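Long-range contacts in cellulosomal scaffoldin anchoring protein C (Acetivibrio cellulolyticus, PDB 4UYP), which helps attach the cellulosome to the cell surface, its third cohesin domain, the piece described here, binding the dockerin of the adaptor scaffoldin ScaB: residues Met1-Gly7 with Val19-Asn25; Ile31-Arg37 with Tyr118-Ser124; Val45-Asp51 with Ala94-Val100. One frame throughout, in Å; residues are numbered along the deposited sequence.

All three contacts lie in one cohesin domain, an all-beta fold of the jelly-roll kind, and each pairs two antiparallel strands. Contact 1 is local, a hairpin of strands 3-11 and 16-24. Contact 2 joins strands 33-39 and 109-122, and contact 3, nested inside the loop closed by contact 2, joins 45-52 and 91-100. Strand 16-24 also pairs with 91-100, so contacts 1 and 3 are neighbours, centres about 17 Å apart. Contacts 1 and 2, centres about 13 Å apart, meet in the core: Val-4 packs on Phe-36 and Phe-23 on Phe-121. Contacts 2 and 3 do not touch. Of the three, contact 2 carries residues that meet the ScaB dockerin.

Contact 1: Met1-Gly7 with Val19-Asn25; sequences MLQVDIG and VPITFTN
Strand 3-6 runs antiparallel to strand 19-24. The axes come within 4.7 Å at 165°, and both backbones are extended. Val-19 opens the second segment: its CG1 lies 3.4 Å from Ile-6 CG2. Pro-20 follows and accepts Gly-7 N at its O, 2.9 Å. Ile-21 (m, t) faces Ile-6 in a non-hydrogen-bonded pair, CA atoms 4.7 Å apart, and its CG2 touches Val-4 CG1 at 3.8 Å. Thr-22 and Asp-5 form a hydrogen-bonded pair, with N to O distances of 2.9 Å in both directions. A water lies within hydrogen-bonding distance of Thr-22 OG1 (2.7 Å), Asp-5 OD2 (2.8 Å) and Pro-20 O (2.9 Å). Phe-23 (chi1 m) pairs with Val-4 (t) without hydrogen bonds, and Phe-23 CD1 is 4.0 Å from Val-4 CG2. These side chains share the inner face with Ile-6 and Ile-21, and Phe-23 meets Phe-121 edge-to-face. Thr-24 pairs with Gln-3: Gln-3 N to Thr-24 O is 2.9 Å and Thr-24 N to Gln-3 O is 2.8 Å. A second water joins Gln-3 O and Thr-24 OG1, 3.0 Å from each. Asn-25 leaves the strand with phi 58° and psi 42°, and its ND2 donates to Met-1 O at 3.0 Å. On the other edge, the backbones of Leu-2, Val-4 and Ile-6 hydrogen-bond to Val-133 and Asn-135. Asp-5 and Ile-6 belong, with Asn-135 and Asp-136, to a calcium site of this protein, though this chain holds no calcium here. This is the N-terminal beta hairpin of a cohesin jelly roll, with one apolar and one polar face.

Contact 2: Ile31-Arg37 with Tyr118-Ser124; sequences IYALSFR and YTSFYYS
Strands 33-37 and 120-122 run antiparallel, axes 4.7 Å apart at 170°. Ser-35 pairs with Ser-120: Ser-35 N to Ser-120 O is 2.9 Å and Ser-120 N to Ser-35 O is 3.0 Å. Leu-34 faces Phe-121 without hydrogen bonds, CA atoms 4.3 Å apart. Tyr-122 N reaches Ala-33 O at 2.8 Å. A classic bulge follows: Tyr-122 O accepts Tyr-32 N at 2.8 Å and, weakly, Ala-33 N at 3.4 Å. Ser-35 (p) donates OG to Tyr-118 O, 2.7 Å, and Arg-37 N donates to Thr-119 OG1, 3.1 Å; Thr-119 OG1 also hydrogen-bonds Asn-115 O. A water links Ser-35 OG (2.8 Å) and Ser-120 OG (2.7 Å). In the core, Phe-121 (m) sets CD2 3.6 Å from Leu-34 CB. The Arg-37 guanidinium lies flat on the Tyr-118 ring, CZ 3.6 Å from its centroid, planes at 11°. Arg-37 also hydrogen-bonds Val-25 of the ScaB chain, and Tyr-32 hydrogen-bonds its Asp-59. The chemistry is thus two-sided: an apolar core face and a polar, tyrosine-rich face that receives the dockerin.

Contact 3: Val45-Asp51 with Ala94-Val100; sequences VTVASID and ATINFKV
A classic beta bulge interrupts this antiparallel pair, where Ala-48 and Ser-49 both face Asn-97. Asn-97 O accepts Ala-48 N at 2.8 Å and, weakly, Ser-49 N at 3.4 Å; Asn-97 N returns to Ser-49 O at 2.8 Å. Ala-48 takes phi -82° and psi -41°, and the register shifts by one. Strand axes approach to 4.4 Å at 136°. Regular pairing holds on both sides. Thr-46 N to Lys-99 O is 3.0 Å and Lys-99 N to Thr-46 O 2.8 Å; Asp-51 N to Thr-95 O is 2.9 Å and Thr-95 N to Asp-51 O 2.8 Å. Asn-97 (m) donates ND2 to Ser-49 OG (2.9 Å) and Asp-51 OD2 (3.0 Å), while its OD1 hydrogen-bonds Ser-18. On the other face, Phe-98 (m) lies between valines: CD1 is 3.6 Å from Val-45 CG2, and CE1 3.8 Å from Val-47 CG2. Val-47 CG2 also meets Ile-96 CG2 at 3.9 Å. Strand 45-52, outermost within this chain, thus joins 91-100 by a bulged ladder in the cohesin beta-sandwich.

Contact 1: Met1-Gly7 with Val19-Asn25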
loop_
_atom_site.group_PDB
_atom_site.type_symbol
_atom_site.label_atom_id
_atom_site.label_comp_id
_atom_site.label_asym_id
_atom_site.label_seq_id
_atom_site.Cartn_x
_atom_site.Cartn_y
_atom_site.Cartn_z
ATOM N N MET C 1 -20.032 7.489 10.602
ATOM C CA MET C 1 -19.784 6.765 9.321
ATOM C C MET C 1 -19.117 5.439 9.628
ATOM O O MET C 1 -18.747 5.199 10.785
ATOM C CB MET C 1 -18.897 7.589 8.451
ATOM C CG MET C 1 -17.499 7.771 8.965
ATOM S SD MET C 1 -16.974 9.345 8.335
ATOM C CE MET C 1 -17.983 10.384 9.421
ATOM N N LEU C 2 -19.103 4.583 8.611
ATOM C CA LEU C 2 -18.454 3.253 8.774
ATOM C C LEU C 2 -16.997 3.456 9.184
ATOM O O LEU C 2 -16.295 4.268 8.567
ATOM C CB LEU C 2 -18.507 2.622 7.400
ATOM C CG LEU C 2 -17.819 1.252 7.292
ATOM C CD1 LEU C 2 -18.402 0.196 8.207
ATOM C CD2 LEU C 2 -17.832 0.738 5.826
ATOM N N GLN C 3 -16.600 2.653 10.187
ATOM C CA GLN C 3 -15.187 2.746 10.702
ATOM C C GLN C 3 -14.640 1.337 10.648
ATOM O O GLN C 3 -15.211 0.371 11.208
ATOM C CB GLN C 3 -15.219 3.226 12.165
ATOM C CG GLN C 3 -15.714 4.648 12.411
ATOM C CD GLN C 3 -15.989 4.904 13.894
ATOM O OE1 GLN C 3 -15.521 4.164 14.785
ATOM N NE2 GLN C 3 -16.782 5.934 14.171
ATOM N N VAL C 4 -13.466 1.303 10.028
ATOM C CA VAL C 4 -12.697 -0.002 9.962
ATOM C C VAL C 4 -11.495 0.156 10.932
ATOM O O VAL C 4 -10.739 1.137 10.853
ATOM C CB VAL C 4 -12.226 -0.224 8.569
ATOM C CG1 VAL C 4 -11.473 -1.606 8.472
ATOM C CG2 VAL C 4 -13.434 -0.256 7.636
ATOM N N ASP C 5 -11.355 -0.832 11.788
ATOM C CA ASP C 5 -10.258 -0.782 12.814
ATOM C C ASP C 5 -9.366 -2.000 12.581
ATOM O O ASP C 5 -9.880 -3.146 12.642
ATOM C CB ASP C 5 -10.811 -0.834 14.164
ATOM C CG ASP C 5 -9.748 -0.711 15.204
ATOM O OD1 ASP C 5 -9.378 0.416 15.567
ATOM O OD2 ASP C 5 -9.252 -1.828 15.702
ATOM N N ILE C 6 -8.063 -1.769 12.422
ATOM C CA ILE C 6 -7.034 -2.865 12.476
ATOM C C ILE C 6 -6.564 -2.905 13.908
ATOM O O ILE C 6 -5.971 -1.890 14.407
ATOM C CB ILE C 6 -5.911 -2.598 11.498
ATOM C CG1 ILE C 6 -6.428 -2.498 10.037
ATOM C CG2 ILE C 6 -4.794 -3.652 11.641
ATOM C CD1 ILE C 6 -5.319 -2.215 9.077
ATOM N N GLY C 7 -6.790 -3.969 14.660
ATOM C CA GLY C 7 -6.423 -4.032 16.076
ATOM C C GLY C 7 -4.905 -4.095 16.252
ATOM O O GLY C 7 -4.170 -4.557 15.362
ATOM N N VAL C 19 -4.281 -10.167 14.544
ATOM C CA VAL C 19 -4.709 -8.795 14.306
ATOM C C VAL C 19 -6.163 -8.873 13.774
ATOM O O VAL C 19 -6.357 -9.175 12.596
ATOM C CB VAL C 19 -3.716 -8.166 13.267
ATOM C CG1 VAL C 19 -4.235 -6.799 12.781
ATOM C CG2 VAL C 19 -2.335 -7.958 13.905
ATOM N N PRO C 20 -7.137 -8.455 14.594
ATOM C CA PRO C 20 -8.567 -8.437 14.140
ATOM C C PRO C 20 -8.862 -7.182 13.329
ATOM O O PRO C 20 -8.381 -6.110 13.629
ATOM C CB PRO C 20 -9.358 -8.483 15.440
ATOM C CG PRO C 20 -8.485 -7.747 16.435
ATOM C CD PRO C 20 -7.017 -8.070 16.018
ATOM N N ILE C 21 -9.684 -7.371 12.310
ATOM C CA ILE C 21 -10.193 -6.274 11.515
ATOM C C ILE C 21 -11.696 -6.165 11.851
ATOM O O ILE C 21 -12.487 -7.095 11.588
ATOM C CB ILE C 21 -9.975 -6.430 10.013
ATOM C CG1 ILE C 21 -8.476 -6.569 9.622
ATOM C CG2 ILE C 21 -10.683 -5.284 9.255
ATOM C CD1 ILE C 21 -8.197 -7.302 8.345
ATOM N N THR C 22 -12.071 -5.022 12.448
ATOM C CA THR C 22 -13.414 -4.813 13.014
ATOM C C THR C 22 -14.108 -3.741 12.196
ATOM O O THR C 22 -13.498 -2.737 11.808
ATOM C CB THR C 22 -13.401 -4.362 14.509
ATOM O OG1 THR C 22 -12.619 -5.281 15.280
ATOM C CG2 THR C 22 -14.852 -4.167 15.114
ATOM N N PHE C 23 -15.394 -3.927 11.938
ATOM C CA PHE C 23 -16.188 -2.865 11.329
ATOM C C PHE C 23 -17.259 -2.354 12.358
ATOM O O PHE C 23 -17.952 -3.129 13.045
ATOM C CB PHE C 23 -17.062 -3.450 10.212
ATOM C CG PHE C 23 -16.338 -3.979 8.970
ATOM C CD1 PHE C 23 -14.962 -3.753 8.763
ATOM C CD2 PHE C 23 -17.055 -4.725 8.008
ATOM C CE1 PHE C 23 -14.318 -4.273 7.604
ATOM C CE2 PHE C 23 -16.433 -5.166 6.832
ATOM C CZ PHE C 23 -15.068 -4.945 6.633
ATOM N N THR C 24 -17.285 -1.026 12.455
ATOM C CA THR C 24 -18.194 -0.324 13.398
ATOM C C THR C 24 -19.051 0.624 12.572
ATOM O O THR C 24 -18.626 1.203 11.622
ATOM C CB THR C 24 -17.340 0.350 14.524
ATOM O OG1 THR C 24 -16.837 -0.723 15.366
ATOM C CG2 THR C 24 -18.230 1.199 15.498
ATOM N N ASN C 25 -20.294 0.839 13.051
ATOM C CA ASN C 25 -21.276 1.723 12.349
ATOM C C ASN C 25 -21.541 1.234 10.911
ATOM O O ASN C 25 -21.611 1.988 9.910
ATOM C CB ASN C 25 -20.805 3.185 12.294
ATOM C CG ASN C 25 -20.511 3.759 13.652
ATOM O OD1 ASN C 25 -21.068 3.405 14.657
ATOM N ND2 ASN C 25 -19.492 4.562 13.661
HETATM O O HOH W 1 -14.237 -0.649 13.896
HETATM O O HOH W 2 -10.066 -4.475 15.367
#

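Contact 2: Ile31-Arg37 with Tyr118-Ser124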
loop_
_atom_site.group_PDB
_atom_site.type_symbol
_atom_site.label_atom_id
_atom_site.label_comp_id
_atom_site.label_asym_id
_atom_site.label_seq_id
_atom_site.Cartn_x
_atom_site.Cartn_y
_atom_site.Cartn_z
ATOM N N ILE C 31 -23.593 -3.724 3.346
ATOM C CA ILE C 31 -22.453 -3.644 2.452
ATOM C C ILE C 31 -22.550 -4.833 1.505
ATOM O O ILE C 31 -22.597 -6.009 1.975
ATOM C CB ILE C 31 -21.122 -3.739 3.259
ATOM C CG1 ILE C 31 -21.020 -2.610 4.312
ATOM C CG2 ILE C 31 -19.974 -3.702 2.245
ATOM C CD1 ILE C 31 -19.804 -2.834 5.310
ATOM N N TYR C 32 -22.688 -4.538 0.204
ATOM C CA TYR C 32 -22.804 -5.593 -0.793
ATOM C C TYR C 32 -21.446 -6.141 -1.256
ATOM O O TYR C 32 -21.362 -7.297 -1.686
ATOM C CB TYR C 32 -23.571 -4.913 -1.975
ATOM C CG TYR C 32 -23.931 -5.810 -3.125
ATOM C CD1 TYR C 32 -24.817 -6.903 -2.909
ATOM C CD2 TYR C 32 -23.426 -5.640 -4.390
ATOM C CE1 TYR C 32 -25.208 -7.696 -3.988
ATOM C CE2 TYR C 32 -23.828 -6.423 -5.503
ATOM C CZ TYR C 32 -24.701 -7.457 -5.270
ATOM O OH TYR C 32 -25.125 -8.259 -6.303
ATOM N N ALA C 33 -20.428 -5.247 -1.319
ATOM C CA ALA C 33 -19.117 -5.728 -1.845
ATOM C C ALA C 33 -18.076 -4.828 -1.210
ATOM O O ALA C 33 -18.276 -3.657 -0.983
ATOM C CB ALA C 33 -19.035 -5.633 -3.373
ATOM N N LEU C 34 -16.889 -5.386 -0.954
ATOM C CA LEU C 34 -15.771 -4.584 -0.409
ATOM C C LEU C 34 -14.506 -5.322 -0.718
ATOM O O LEU C 34 -14.436 -6.552 -0.886
ATOM C CB LEU C 34 -15.928 -4.372 1.120
ATOM C CG LEU C 34 -15.636 -5.613 1.995
ATOM C CD1 LEU C 34 -14.175 -5.494 2.519
ATOM C CD2 LEU C 34 -16.638 -5.605 3.178
ATOM N N SER C 35 -13.440 -4.529 -0.819
ATOM C CA SER C 35 -12.056 -5.101 -0.713
ATOM C C SER C 35 -11.338 -4.338 0.404
ATOM O O SER C 35 -11.613 -3.192 0.671
ATOM C CB SER C 35 -11.297 -4.975 -2.034
ATOM O OG SER C 35 -11.086 -3.611 -2.350
ATOM N N PHE C 36 -10.459 -5.091 1.049
ATOM C CA PHE C 36 -9.731 -4.505 2.161
ATOM C C PHE C 36 -8.311 -5.004 2.064
ATOM O O PHE C 36 -8.089 -6.225 2.005
ATOM C CB PHE C 36 -10.339 -4.924 3.529
ATOM C CG PHE C 36 -9.619 -4.324 4.708
ATOM C CD1 PHE C 36 -9.854 -3.027 4.981
ATOM C CD2 PHE C 36 -8.641 -5.055 5.433
ATOM C CE1 PHE C 36 -9.220 -2.335 5.959
ATOM C CE2 PHE C 36 -7.937 -4.299 6.469
ATOM C CZ PHE C 36 -8.307 -3.015 6.659
ATOM N N ARG C 37 -7.296 -4.119 1.938
ATOM C CA ARG C 37 -5.893 -4.572 1.861
ATOM C C ARG C 37 -5.087 -3.911 2.924
ATOM O O ARG C 37 -5.241 -2.710 3.175
ATOM C CB ARG C 37 -5.367 -4.134 0.505
ATOM C CG ARG C 37 -3.899 -4.592 0.405
ATOM C CD ARG C 37 -3.235 -4.321 -0.946
ATOM N NE ARG C 37 -3.918 -5.053 -1.972
ATOM C CZ ARG C 37 -3.380 -5.184 -3.159
ATOM N NH1 ARG C 37 -2.194 -4.667 -3.518
ATOM N NH2 ARG C 37 -4.011 -5.868 -4.114
ATOM N N TYR C 118 -6.514 0.176 -2.605
ATOM C CA TYR C 118 -6.960 -1.186 -2.843
ATOM C C TYR C 118 -8.141 -1.549 -1.899
ATOM O O TYR C 118 -8.568 -2.734 -1.900
ATOM C CB TYR C 118 -5.799 -2.235 -2.645
ATOM C CG TYR C 118 -4.801 -2.111 -3.736
ATOM C CD1 TYR C 118 -3.704 -1.212 -3.501
ATOM C CD2 TYR C 118 -4.863 -2.890 -4.889
ATOM C CE1 TYR C 118 -2.729 -1.104 -4.512
ATOM C CE2 TYR C 118 -3.898 -2.758 -5.928
ATOM C CZ TYR C 118 -2.812 -1.874 -5.619
ATOM O OH TYR C 118 -1.866 -1.689 -6.631
ATOM N N THR C 119 -8.644 -0.595 -1.176
ATOM C CA THR C 119 -9.708 -0.800 -0.182
ATOM C C THR C 119 -10.854 0.045 -0.617
ATOM O O THR C 119 -10.708 1.282 -0.772
ATOM C CB THR C 119 -9.234 -0.358 1.184
ATOM O OG1 THR C 119 -8.105 -1.200 1.557
ATOM C CG2 THR C 119 -10.283 -0.489 2.303
ATOM N N SER C 120 -12.032 -0.592 -0.732
ATOM C CA SER C 120 -13.255 0.194 -1.111
ATOM C C SER C 120 -14.438 -0.594 -0.616
ATOM O O SER C 120 -14.404 -1.818 -0.456
ATOM C CB SER C 120 -13.446 0.386 -2.621
ATOM O OG SER C 120 -13.742 -0.810 -3.352
ATOM N N PHE C 121 -15.548 0.096 -0.396
ATOM C CA PHE C 121 -16.792 -0.462 0.182
ATOM C C PHE C 121 -17.989 0.014 -0.620
ATOM O O PHE C 121 -18.015 1.207 -0.988
ATOM C CB PHE C 121 -16.976 -0.016 1.598
ATOM C CG PHE C 121 -15.959 -0.588 2.572
ATOM C CD1 PHE C 121 -14.682 -0.040 2.649
ATOM C CD2 PHE C 121 -16.306 -1.584 3.388
ATOM C CE1 PHE C 121 -13.779 -0.643 3.590
ATOM C CE2 PHE C 121 -15.435 -2.146 4.321
ATOM C CZ PHE C 121 -14.158 -1.680 4.362
ATOM N N TYR C 122 -18.890 -0.904 -0.909
ATOM C CA TYR C 122 -20.065 -0.585 -1.818
ATOM C C TYR C 122 -21.368 -0.999 -1.150
ATOM O O TYR C 122 -21.514 -2.106 -0.656
ATOM C CB TYR C 122 -19.917 -1.291 -3.124
ATOM C CG TYR C 122 -18.903 -0.613 -4.048
ATOM C CD1 TYR C 122 -17.504 -0.808 -3.894
ATOM C CD2 TYR C 122 -19.330 0.310 -4.999
ATOM C CE1 TYR C 122 -16.634 -0.109 -4.689
ATOM C CE2 TYR C 122 -18.428 1.023 -5.752
ATOM C CZ TYR C 122 -17.091 0.799 -5.619
ATOM O OH TYR C 122 -16.141 1.514 -6.364
ATOM N N TYR C 123 -22.356 -0.112 -1.213
ATOM C CA TYR C 123 -23.753 -0.462 -0.854
ATOM C C TYR C 123 -24.431 -1.308 -1.953
ATOM O O TYR C 123 -25.326 -2.063 -1.607
ATOM C CB TYR C 123 -24.537 0.866 -0.917
ATOM C CG TYR C 123 -24.224 1.869 0.175
ATOM C CD1 TYR C 123 -24.446 1.586 1.538
ATOM C CD2 TYR C 123 -23.730 3.148 -0.192
ATOM C CE1 TYR C 123 -24.181 2.527 2.503
ATOM C CE2 TYR C 123 -23.499 4.104 0.838
ATOM C CZ TYR C 123 -23.747 3.766 2.138
ATOM O OH TYR C 123 -23.475 4.690 3.166
ATOM N N SER C 124 -23.945 -1.237 -3.224
ATOM C CA SER C 124 -24.524 -2.009 -4.336
ATOM C C SER C 124 -23.487 -1.995 -5.414
ATOM O O SER C 124 -22.389 -1.406 -5.229
ATOM C CB SER C 124 -25.783 -1.205 -4.828
ATOM O OG SER C 124 -25.311 -0.044 -5.540
HETATM O O HOH W 3 -11.892 -2.288 -4.636
HETATM O O HOH W 4 -7.372 -5.451 -2.156
#

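Contact 3: Val45-Asp51 with Ala94-Val100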
loop_
_atom_site.group_PDB
_atom_site.type_symbol
_atom_site.label_atom_id
_atom_site.label_comp_id
_atom_site.label_asym_id
_atom_site.label_seq_id
_atom_site.Cartn_x
_atom_site.Cartn_y
_atom_site.Cartn_z
ATOM N N VAL C 45 7.174 -9.169 9.735
ATOM C CA VAL C 45 6.094 -10.126 9.948
ATOM C C VAL C 45 5.751 -10.710 8.589
ATOM O O VAL C 45 5.951 -10.110 7.530
ATOM C CB VAL C 45 4.826 -9.486 10.544
ATOM C CG1 VAL C 45 5.154 -8.961 11.969
ATOM C CG2 VAL C 45 4.240 -8.383 9.678
ATOM N N THR C 46 5.124 -11.863 8.653
ATOM C CA THR C 46 4.591 -12.514 7.454
ATOM C C THR C 46 3.213 -13.100 7.851
ATOM O O THR C 46 2.921 -13.399 9.034
ATOM C CB THR C 46 5.446 -13.644 6.896
ATOM O OG1 THR C 46 5.827 -14.564 7.957
ATOM C CG2 THR C 46 6.599 -13.040 6.169
ATOM N N VAL C 47 2.335 -13.292 6.879
ATOM C CA VAL C 47 1.011 -13.859 7.190
ATOM C C VAL C 47 1.065 -15.388 7.272
ATOM O O VAL C 47 1.518 -16.062 6.325
ATOM C CB VAL C 47 -0.022 -13.468 6.119
ATOM C CG1 VAL C 47 -1.407 -14.094 6.394
ATOM C CG2 VAL C 47 -0.173 -11.944 6.047
ATOM N N ALA C 48 0.679 -15.938 8.406
ATOM C CA ALA C 48 0.535 -17.382 8.588
ATOM C C ALA C 48 -0.804 -17.852 8.055
ATOM O O ALA C 48 -0.916 -18.949 7.432
ATOM C CB ALA C 48 0.693 -17.772 10.076
ATOM N N SER C 49 -1.867 -17.072 8.299
ATOM C CA SER C 49 -3.223 -17.464 7.846
ATOM C C SER C 49 -4.137 -16.269 8.057
ATOM O O SER C 49 -3.815 -15.310 8.823
ATOM C CB SER C 49 -3.830 -18.624 8.621
ATOM O OG SER C 49 -3.818 -18.374 10.032
ATOM N N ILE C 50 -5.276 -16.219 7.343
ATOM C CA ILE C 50 -6.323 -15.216 7.557
ATOM C C ILE C 50 -7.600 -15.957 7.892
ATOM O O ILE C 50 -7.960 -16.871 7.113
ATOM C CB ILE C 50 -6.494 -14.366 6.280
ATOM C CG1 ILE C 50 -5.194 -13.611 6.012
ATOM C CG2 ILE C 50 -7.650 -13.340 6.511
ATOM C CD1 ILE C 50 -5.250 -12.835 4.702
ATOM N N ASP C 51 -8.318 -15.594 8.936
ATOM C CA ASP C 51 -9.548 -16.280 9.329
ATOM C C ASP C 51 -10.715 -15.302 9.191
ATOM O O ASP C 51 -10.746 -14.264 9.871
ATOM C CB ASP C 51 -9.479 -16.700 10.775
ATOM C CG ASP C 51 -8.359 -17.697 11.087
ATOM O OD1 ASP C 51 -7.991 -18.509 10.176
ATOM O OD2 ASP C 51 -7.850 -17.764 12.217
ATOM N N ALA C 94 -12.481 -10.078 9.830
ATOM C CA ALA C 94 -11.443 -11.101 9.594
ATOM C C ALA C 94 -10.388 -10.873 10.591
ATOM O O ALA C 94 -10.269 -9.772 11.172
ATOM C CB ALA C 94 -10.900 -11.021 8.147
ATOM N N THR C 95 -9.533 -11.878 10.799
ATOM C CA THR C 95 -8.361 -11.761 11.668
ATOM C C THR C 95 -7.161 -12.258 10.900
ATOM O O THR C 95 -7.214 -13.336 10.305
ATOM C CB THR C 95 -8.552 -12.570 12.923
ATOM O OG1 THR C 95 -9.734 -12.089 13.615
ATOM C CG2 THR C 95 -7.356 -12.419 13.908
ATOM N N ILE C 96 -6.101 -11.479 10.925
ATOM C CA ILE C 96 -4.857 -11.894 10.224
ATOM C C ILE C 96 -3.902 -12.480 11.281
ATOM O O ILE C 96 -3.663 -11.767 12.301
ATOM C CB ILE C 96 -4.173 -10.756 9.518
ATOM C CG1 ILE C 96 -5.148 -10.152 8.492
ATOM C CG2 ILE C 96 -2.904 -11.245 8.787
ATOM C CD1 ILE C 96 -4.621 -8.824 7.994
ATOM N N ASN C 97 -3.469 -13.727 11.143
ATOM C CA ASN C 97 -2.444 -14.270 12.046
ATOM C C ASN C 97 -1.079 -14.077 11.473
ATOM O O ASN C 97 -0.802 -14.631 10.404
ATOM C CB ASN C 97 -2.783 -15.725 12.258
ATOM C CG ASN C 97 -4.229 -15.907 12.754
ATOM O OD1 ASN C 97 -4.585 -15.334 13.787
ATOM N ND2 ASN C 97 -5.003 -16.707 12.042
ATOM N N PHE C 98 -0.298 -13.240 12.134
ATOM C CA PHE C 98 1.029 -12.858 11.617
ATOM C C PHE C 98 2.156 -13.568 12.392
ATOM O O PHE C 98 2.118 -13.625 13.639
ATOM C CB PHE C 98 1.300 -11.380 11.868
ATOM C CG PHE C 98 0.617 -10.425 10.900
ATOM C CD1 PHE C 98 1.132 -10.293 9.623
ATOM C CD2 PHE C 98 -0.497 -9.724 11.241
ATOM C CE1 PHE C 98 0.591 -9.367 8.716
ATOM C CE2 PHE C 98 -1.058 -8.762 10.307
ATOM C CZ PHE C 98 -0.497 -8.615 9.090
ATOM N N LYS C 99 3.062 -14.180 11.673
ATOM C CA LYS C 99 4.326 -14.663 12.280
ATOM C C LYS C 99 5.315 -13.506 12.421
ATOM O O LYS C 99 5.682 -12.871 11.445
ATOM C CB LYS C 99 4.910 -15.777 11.303
ATOM C CG LYS C 99 6.375 -16.108 11.571
ATOM C CD LYS C 99 6.450 -16.832 12.851
ATOM C CE LYS C 99 7.897 -17.420 13.035
ATOM N NZ LYS C 99 8.930 -16.453 12.875
ATOM N N VAL C 100 5.710 -13.245 13.686
ATOM C CA VAL C 100 6.742 -12.266 13.997
ATOM C C VAL C 100 8.128 -12.923 13.697
ATOM O O VAL C 100 8.398 -14.008 14.236
ATOM C CB VAL C 100 6.668 -11.856 15.471
ATOM C CG1 VAL C 100 7.768 -10.842 15.769
ATOM C CG2 VAL C 100 5.274 -11.243 15.752
HETATM O O HOH W 5 7.928 -13.416 9.561
HETATM O O HOH W 6 -11.735 -13.522 12.586
#